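PcyX_EBK42635 (Marine metagenome, PDB 5OWG) probably reduces biliverdin to phycoerythrobilin in a four-electron, ferredoxin-dependent reaction, as a member of the ferredoxin-dependent bilin reductase family. Local coordinates at residues 25-37 against 49-61. Numbering follows the deposited sequence.
Sequences LNNNLVEYNEPGM and NRTWNNRYIRRAH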
# COMPACT_ATOMS: atom_id res chain seq x y z
N LEU A 25 -3.46 6.83 -9.16
CA LEU A 25 -3.72 5.42 -9.46
C LEU A 25 -4.74 5.28 -10.59
O LEU A 25 -4.61 4.38 -11.43
CB LEU A 25 -4.20 4.69 -8.20
CG LEU A 25 -3.18 4.59 -7.06
CD1 LEU A 25 -3.85 4.08 -5.79
CD2 LEU A 25 -2.02 3.69 -7.44
N ASN A 26 -5.74 6.15 -10.63
CA ASN A 26 -6.73 6.09 -11.70
C ASN A 26 -6.13 6.48 -13.05
O ASN A 26 -6.60 6.03 -14.09
CB ASN A 26 -7.92 7.00 -11.38
CG ASN A 26 -8.80 6.44 -10.28
OD1 ASN A 26 -8.88 5.23 -10.09
ND2 ASN A 26 -9.47 7.32 -9.55
N ASN A 27 -5.09 7.32 -13.05
CA ASN A 27 -4.50 7.81 -14.29
C ASN A 27 -3.48 6.86 -14.90
O ASN A 27 -3.11 7.04 -16.06
CB ASN A 27 -3.83 9.17 -14.05
CG ASN A 27 -4.80 10.33 -14.19
OD1 ASN A 27 -6.01 10.17 -14.02
ND2 ASN A 27 -4.26 11.50 -14.50
N ASN A 28 -3.00 5.87 -14.15
CA ASN A 28 -1.97 4.96 -14.63
C ASN A 28 -2.38 3.50 -14.58
O ASN A 28 -2.04 2.74 -15.49
CB ASN A 28 -0.69 5.14 -13.80
CG ASN A 28 -0.02 6.48 -14.04
OD1 ASN A 28 0.98 6.56 -14.76
ND2 ASN A 28 -0.56 7.53 -13.45
N LEU A 29 -3.11 3.09 -13.55
CA LEU A 29 -3.52 1.71 -13.36
C LEU A 29 -5.02 1.58 -13.63
O LEU A 29 -5.70 2.55 -13.96
CB LEU A 29 -3.18 1.24 -11.95
CG LEU A 29 -1.73 1.45 -11.51
CD1 LEU A 29 -1.58 1.22 -10.02
CD2 LEU A 29 -0.81 0.53 -12.28
N VAL A 30 -5.52 0.36 -13.49
CA VAL A 30 -6.94 0.07 -13.60
C VAL A 30 -7.39 -0.61 -12.32
O VAL A 30 -6.73 -1.54 -11.84
CB VAL A 30 -7.25 -0.82 -14.82
CG1 VAL A 30 -8.75 -1.11 -14.90
CG2 VAL A 30 -6.78 -0.14 -16.09
N GLU A 31 -8.51 -0.15 -11.77
CA GLU A 31 -9.05 -0.73 -10.55
C GLU A 31 -9.75 -2.04 -10.86
O GLU A 31 -10.36 -2.22 -11.91
CB GLU A 31 -10.03 0.24 -9.89
CG GLU A 31 -10.56 -0.23 -8.55
CD GLU A 31 -11.28 0.86 -7.80
OE1 GLU A 31 -11.58 1.91 -8.41
OE2 GLU A 31 -11.53 0.68 -6.59
N TYR A 32 -9.65 -2.97 -9.91
CA TYR A 32 -10.28 -4.28 -10.04
C TYR A 32 -10.77 -4.72 -8.67
O TYR A 32 -10.34 -4.20 -7.63
CB TYR A 32 -9.30 -5.32 -10.61
CG TYR A 32 -8.20 -5.71 -9.66
CD1 TYR A 32 -7.06 -4.93 -9.52
CD2 TYR A 32 -8.30 -6.87 -8.89
CE1 TYR A 32 -6.05 -5.29 -8.65
CE2 TYR A 32 -7.30 -7.23 -8.02
CZ TYR A 32 -6.17 -6.44 -7.90
OH TYR A 32 -5.17 -6.79 -7.03
N ASN A 33 -11.68 -5.69 -8.67
CA ASN A 33 -12.26 -6.22 -7.44
C ASN A 33 -11.51 -7.49 -7.07
O ASN A 33 -11.69 -8.54 -7.69
CB ASN A 33 -13.75 -6.49 -7.61
CG ASN A 33 -14.55 -5.23 -7.91
OD1 ASN A 33 -15.27 -5.16 -8.90
ND2 ASN A 33 -14.42 -4.23 -7.04
N GLU A 34 -10.66 -7.40 -6.05
CA GLU A 34 -9.87 -8.56 -5.63
C GLU A 34 -10.75 -9.52 -4.84
O GLU A 34 -11.49 -9.09 -3.96
CB GLU A 34 -8.68 -8.12 -4.79
CG GLU A 34 -7.75 -9.27 -4.42
CD GLU A 34 -6.53 -8.81 -3.63
OE1 GLU A 34 -6.69 -8.42 -2.46
OE2 GLU A 34 -5.42 -8.83 -4.19
N PRO A 35 -10.71 -10.82 -5.13
CA PRO A 35 -11.53 -11.77 -4.38
C PRO A 35 -11.29 -11.67 -2.88
O PRO A 35 -10.15 -11.67 -2.42
CB PRO A 35 -11.10 -13.13 -4.93
CG PRO A 35 -10.56 -12.85 -6.28
CD PRO A 35 -9.94 -11.49 -6.20
N GLY A 36 -12.38 -11.59 -2.12
CA GLY A 36 -12.33 -11.53 -0.68
C GLY A 36 -12.40 -10.12 -0.10
O GLY A 36 -12.83 -9.95 1.04
N MET A 37 -11.99 -9.11 -0.88
CA MET A 37 -11.91 -7.76 -0.35
C MET A 37 -13.29 -7.17 -0.05
O MET A 37 -13.39 -6.24 0.76
CB MET A 37 -11.17 -6.85 -1.32
CG MET A 37 -10.68 -5.55 -0.70
SD MET A 37 -9.30 -5.81 0.43
CE MET A 37 -7.98 -6.18 -0.73
N ASN A 49 -11.24 -0.38 1.02
CA ASN A 49 -10.10 -1.12 0.48
C ASN A 49 -10.27 -1.21 -1.03
O ASN A 49 -11.28 -1.72 -1.51
CB ASN A 49 -10.00 -2.51 1.11
CG ASN A 49 -9.33 -2.49 2.47
OD1 ASN A 49 -8.10 -2.50 2.56
ND2 ASN A 49 -10.13 -2.47 3.53
N ARG A 50 -9.27 -0.73 -1.76
CA ARG A 50 -9.34 -0.64 -3.21
C ARG A 50 -8.02 -1.11 -3.80
O ARG A 50 -6.95 -0.83 -3.25
CB ARG A 50 -9.64 0.79 -3.65
CG ARG A 50 -10.98 1.30 -3.15
CD ARG A 50 -11.16 2.77 -3.46
NE ARG A 50 -11.32 3.01 -4.89
CZ ARG A 50 -11.33 4.21 -5.46
NH1 ARG A 50 -11.18 5.30 -4.71
NH2 ARG A 50 -11.48 4.33 -6.77
N THR A 51 -8.09 -1.82 -4.93
CA THR A 51 -6.90 -2.37 -5.55
C THR A 51 -6.87 -2.04 -7.04
O THR A 51 -7.90 -2.07 -7.71
CB THR A 51 -6.83 -3.90 -5.36
OG1 THR A 51 -8.05 -4.50 -5.83
CG2 THR A 51 -6.62 -4.24 -3.89
N TRP A 52 -5.68 -1.71 -7.53
CA TRP A 52 -5.44 -1.47 -8.95
C TRP A 52 -4.30 -2.37 -9.42
O TRP A 52 -3.55 -2.93 -8.61
CB TRP A 52 -5.06 -0.01 -9.25
CG TRP A 52 -6.07 1.04 -8.87
CD1 TRP A 52 -6.84 1.78 -9.72
CD2 TRP A 52 -6.40 1.48 -7.55
NE1 TRP A 52 -7.62 2.65 -9.01
CE2 TRP A 52 -7.38 2.48 -7.67
CE3 TRP A 52 -5.96 1.11 -6.27
CZ2 TRP A 52 -7.93 3.13 -6.57
CZ3 TRP A 52 -6.51 1.76 -5.17
CH2 TRP A 52 -7.48 2.75 -5.33
N ASN A 53 -4.18 -2.50 -10.74
CA ASN A 53 -3.01 -3.14 -11.32
C ASN A 53 -2.90 -2.73 -12.78
O ASN A 53 -3.85 -2.22 -13.38
CB ASN A 53 -3.08 -4.67 -11.20
CG ASN A 53 -4.28 -5.26 -11.91
OD1 ASN A 53 -4.80 -4.70 -12.87
ND2 ASN A 53 -4.73 -6.42 -11.44
N ASN A 54 -1.71 -2.95 -13.34
CA ASN A 54 -1.51 -2.83 -14.78
C ASN A 54 -0.46 -3.85 -15.19
O ASN A 54 -0.01 -4.67 -14.38
CB ASN A 54 -1.13 -1.39 -15.17
CG ASN A 54 0.30 -1.02 -14.80
OD1 ASN A 54 1.07 -1.84 -14.30
ND2 ASN A 54 0.66 0.24 -15.04
N ARG A 55 -0.07 -3.79 -16.47
CA ARG A 55 0.90 -4.74 -17.00
C ARG A 55 2.13 -4.84 -16.11
O ARG A 55 2.68 -5.93 -15.91
CB ARG A 55 1.29 -4.33 -18.42
CG ARG A 55 2.58 -4.98 -18.94
CD ARG A 55 2.82 -4.64 -20.41
NE ARG A 55 4.12 -5.11 -20.88
CZ ARG A 55 4.66 -4.79 -22.05
NH1 ARG A 55 4.01 -3.99 -22.89
NH2 ARG A 55 5.85 -5.27 -22.39
N TYR A 56 2.58 -3.72 -15.56
CA TYR A 56 3.85 -3.67 -14.86
C TYR A 56 3.72 -3.83 -13.35
O TYR A 56 4.71 -4.17 -12.69
CB TYR A 56 4.56 -2.35 -15.17
CG TYR A 56 4.72 -2.08 -16.65
CD1 TYR A 56 5.73 -2.68 -17.39
CD2 TYR A 56 3.84 -1.23 -17.32
CE1 TYR A 56 5.87 -2.45 -18.74
CE2 TYR A 56 3.98 -0.99 -18.67
CZ TYR A 56 4.99 -1.60 -19.38
OH TYR A 56 5.13 -1.36 -20.73
N ILE A 57 2.54 -3.58 -12.79
CA ILE A 57 2.31 -3.63 -11.35
C ILE A 57 1.17 -4.61 -11.10
O ILE A 57 0.01 -4.31 -11.41
CB ILE A 57 1.99 -2.25 -10.78
CG1 ILE A 57 3.18 -1.30 -10.95
CG2 ILE A 57 1.60 -2.34 -9.30
CD1 ILE A 57 2.79 0.16 -11.00
N ARG A 58 1.49 -5.78 -10.55
CA ARG A 58 0.46 -6.80 -10.35
C ARG A 58 -0.55 -6.39 -9.29
O ARG A 58 -1.72 -6.77 -9.39
CB ARG A 58 1.10 -8.14 -9.97
CG ARG A 58 1.72 -8.20 -8.58
CD ARG A 58 2.12 -9.63 -8.24
NE ARG A 58 2.76 -9.72 -6.93
CZ ARG A 58 2.12 -9.89 -5.78
NH1 ARG A 58 0.80 -10.00 -5.75
NH2 ARG A 58 2.80 -9.96 -4.64
N ARG A 59 -0.13 -5.61 -8.29
CA ARG A 59 -1.05 -5.26 -7.22
C ARG A 59 -0.69 -3.90 -6.63
O ARG A 59 0.46 -3.65 -6.27
CB ARG A 59 -1.04 -6.33 -6.12
CG ARG A 59 -2.08 -6.09 -5.04
CD ARG A 59 -2.19 -7.28 -4.10
NE ARG A 59 -3.32 -7.15 -3.18
CZ ARG A 59 -3.26 -6.61 -1.96
NH1 ARG A 59 -2.11 -6.15 -1.49
NH2 ARG A 59 -4.35 -6.54 -1.21
N ALA A 60 -1.70 -3.03 -6.54
CA ALA A 60 -1.61 -1.75 -5.86
C ALA A 60 -2.83 -1.63 -4.97
O ALA A 60 -3.96 -1.66 -5.47
CB ALA A 60 -1.55 -0.59 -6.85
N HIS A 61 -2.62 -1.48 -3.66
CA HIS A 61 -3.67 -1.66 -2.67
C HIS A 61 -3.75 -0.44 -1.78
O HIS A 61 -2.76 -0.07 -1.14
CB HIS A 61 -3.41 -2.92 -1.84
CG HIS A 61 -4.40 -3.15 -0.74
ND1 HIS A 61 -4.11 -3.89 0.38
CD2 HIS A 61 -5.68 -2.73 -0.59
CE1 HIS A 61 -5.16 -3.92 1.18
NE2 HIS A 61 -6.13 -3.23 0.62
O HOH W 1 -10.96 -1.94 -6.04
O HOH W 2 -10.57 -5.09 -4.47
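Glu31 and Arg50 pair side-on across two antiparallel strands: NE of Arg50 gives a nearly straight bond to Glu31 OE2 (2.9 Å, 177°) and its NH2 reaches Glu31 OE1 at 2.9 Å, both on the syn side but standing out of the carboxylate plane, which is turned 35° from the guanidinium. The bend of the arginine at chi3 (69°) brings NE round to the acid. Glu34 is gripped in the same two-nitrogen fashion by Arg59, with NE 2.9 Å from OE2; its OE1 also accepts from Asn230, while Arg59 NH1 is taken up by the carbonyl of Leu231. Between these salt bridges, two waters take the N-H groups of Thr51 and Glu34, the second also donating to Thr51 OG1. The Trp52 indole lies between Leu25 CD1 on one face and Glu31 CB on the other, and its NE1 donates to Asn26 OD1 (3.1 Å), tying the helix to the sheet. Val30 and Asn53 exchange two backbone bonds, and Tyr32 N donates to Thr51 O (3.0 Å). Strand 30-32 forms one edge of the six-stranded antiparallel sheet, joined to strand 47-53, with helix 14-28 on the Trp52 face and helix 220-229 reaching Met37 and Asn49 through Phe226.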